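Local coordinates for acyl-CoA dehydrogenase (Bacillus anthracis, PDB 3OWA), which probably catalyses the FAD-dependent alpha,beta-dehydrogenation of acyl-CoA thioesters, as other acyl-CoA dehydrogenases do, at residues L472-L477 and A545-T550. Sequence-based numbering, arbitrary orientation.
Sequences LMVAGL and AHAKET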
loop_
_atom_site.group_PDB
_atom_site.type_symbol
_atom_site.label_atom_id
_atom_site.label_comp_id
_atom_site.label_asym_id
_atom_site.label_seq_id
_atom_site.Cartn_x
_atom_site.Cartn_y
_atom_site.Cartn_z
ATOM N N LEU A 472 -16.967 -1.439 -23.464
ATOM C CA LEU A 472 -17.403 -2.235 -24.604
ATOM C C LEU A 472 -16.486 -2.051 -25.805
ATOM O O LEU A 472 -16.072 -3.032 -26.424
ATOM C CB LEU A 472 -18.853 -1.897 -24.964
ATOM C CG LEU A 472 -19.893 -2.551 -24.066
ATOM C CD1 LEU A 472 -21.128 -1.686 -23.905
ATOM C CD2 LEU A 472 -20.252 -3.916 -24.628
HETATM N N MSE A 473 -16.148 -0.796 -26.107
HETATM C CA MSE A 473 -15.292 -0.466 -27.266
HETATM C C MSE A 473 -13.941 -1.150 -27.164
HETATM O O MSE A 473 -13.473 -1.791 -28.102
HETATM C CB MSE A 473 -15.079 1.045 -27.387
HETATM C CG MSE A 473 -14.417 1.470 -28.693
HETATM SE SE MSE A 473 -13.520 3.216 -28.683
HETATM C CE MSE A 473 -14.614 4.125 -27.381
ATOM N N VAL A 474 -13.332 -1.007 -25.995
ATOM C CA VAL A 474 -11.992 -1.487 -25.744
ATOM C C VAL A 474 -11.987 -3.012 -25.697
ATOM O O VAL A 474 -11.139 -3.656 -26.300
ATOM C CB VAL A 474 -11.481 -0.863 -24.431
ATOM C CG1 VAL A 474 -10.365 -1.684 -23.809
ATOM C CG2 VAL A 474 -11.082 0.601 -24.666
ATOM N N ALA A 475 -12.940 -3.584 -24.976
ATOM C CA ALA A 475 -13.053 -5.038 -24.895
ATOM C C ALA A 475 -13.338 -5.631 -26.290
ATOM O O ALA A 475 -12.749 -6.631 -26.685
ATOM C CB ALA A 475 -14.122 -5.437 -23.892
ATOM N N GLY A 476 -14.218 -4.988 -27.043
ATOM C CA GLY A 476 -14.534 -5.460 -28.397
ATOM C C GLY A 476 -13.297 -5.434 -29.285
ATOM O O GLY A 476 -12.997 -6.408 -29.984
ATOM N N LEU A 477 -12.555 -4.334 -29.215
ATOM C CA LEU A 477 -11.387 -4.152 -30.060
ATOM C C LEU A 477 -10.286 -5.145 -29.767
ATOM O O LEU A 477 -9.633 -5.626 -30.691
ATOM C CB LEU A 477 -10.858 -2.726 -29.939
ATOM C CG LEU A 477 -11.724 -1.708 -30.670
ATOM C CD1 LEU A 477 -11.262 -0.294 -30.367
ATOM C CD2 LEU A 477 -11.703 -1.964 -32.181
ATOM N N ALA A 545 -7.568 6.456 -18.675
ATOM C CA ALA A 545 -6.168 6.008 -18.780
ATOM C C ALA A 545 -6.023 4.518 -19.110
ATOM O O ALA A 545 -5.112 4.139 -19.845
ATOM C CB ALA A 545 -5.375 6.349 -17.511
ATOM N N HIS A 546 -6.884 3.674 -18.524
ATOM C CA HIS A 546 -6.870 2.237 -18.841
ATOM C C HIS A 546 -7.228 1.989 -20.306
ATOM O O HIS A 546 -6.655 1.102 -20.935
ATOM C CB HIS A 546 -7.835 1.446 -17.948
ATOM C CG HIS A 546 -7.356 1.304 -16.537
ATOM N ND1 HIS A 546 -6.079 0.896 -16.230
ATOM C CD2 HIS A 546 -7.980 1.512 -15.352
ATOM C CE1 HIS A 546 -5.934 0.862 -14.916
ATOM N NE2 HIS A 546 -7.074 1.231 -14.359
ATOM N N ALA A 547 -8.193 2.755 -20.815
ATOM C CA ALA A 547 -8.614 2.612 -22.212
ATOM C C ALA A 547 -7.513 3.032 -23.169
ATOM O O ALA A 547 -7.229 2.318 -24.117
ATOM C CB ALA A 547 -9.911 3.394 -22.483
ATOM N N LYS A 548 -6.894 4.183 -22.912
ATOM C CA LYS A 548 -5.768 4.666 -23.719
ATOM C C LYS A 548 -4.648 3.645 -23.823
ATOM O O LYS A 548 -4.173 3.376 -24.924
ATOM C CB LYS A 548 -5.171 5.966 -23.151
ATOM C CG LYS A 548 -5.982 7.207 -23.448
ATOM C CD LYS A 548 -5.177 8.479 -23.148
ATOM C CE LYS A 548 -6.107 9.703 -23.039
ATOM N NZ LYS A 548 -5.366 11.004 -23.184
ATOM N N GLU A 549 -4.222 3.096 -22.680
ATOM C CA GLU A 549 -3.159 2.083 -22.659
ATOM C C GLU A 549 -3.542 0.857 -23.482
ATOM O O GLU A 549 -2.720 0.308 -24.221
ATOM C CB GLU A 549 -2.786 1.642 -21.218
ATOM C CG GLU A 549 -1.597 0.654 -21.210
ATOM C CD GLU A 549 -1.159 0.206 -19.807
ATOM O OE1 GLU A 549 -1.898 -0.540 -19.140
ATOM O OE2 GLU A 549 -0.051 0.585 -19.375
ATOM N N THR A 550 -4.795 0.435 -23.360
ATOM C CA THR A 550 -5.269 -0.708 -24.139
ATOM C C THR A 550 -5.353 -0.406 -25.646
ATOM O O THR A 550 -4.988 -1.253 -26.450
ATOM C CB THR A 550 -6.595 -1.212 -23.632
ATOM O OG1 THR A 550 -6.470 -1.503 -22.234
ATOM C CG2 THR A 550 -6.980 -2.487 -24.369
#
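Val474 lays its two methyls over Ala547 and Thr550, residues that lie three positions apart on the facing helix. The contact joins helix 458-482 to helix 526-554 in the all-helical region that follows the core acyl-CoA dehydrogenase fold, consistent with the extra C-terminal domain of very-long-chain relatives. The helices come close enough that the CA atoms of Val474 and Ala547 are 6.4 Å apart, a close spacing consistent with the small alanine side chain at that position. The valine branches divide the work: CG1 stands anti to the backbone N (chi1 158°) and meets Thr550 CG2 at 3.5 Å, while CG2, anti to the carbonyl carbon, reaches Ala547 CB at 3.7 Å. Both closest approaches are methyl to methyl and carry the contact; it buries a modest 128 Å² in total, and all three residues are buried in the assembly. Ile496 of helix 490-520 also packs on Val474, and Leu567 of helix 557-571 on Ala547, which places the contact among four helices of this region. With chi1 at -55°, Thr550 sets OG1 beside its backbone N, where it bonds to His546 O, and CG2 anti to that N, against the valine. Asn495 ND2 of helix 490-520 is a second hydrogen-bond partner of that hydroxyl. His546 O accepts both OG1 and the amide N of Thr550, and the two donors arrive from opposite faces of the carbonyl plane. The OG1 bond measures 2.9 Å to His546 O, its donor tilted 24° from that plane.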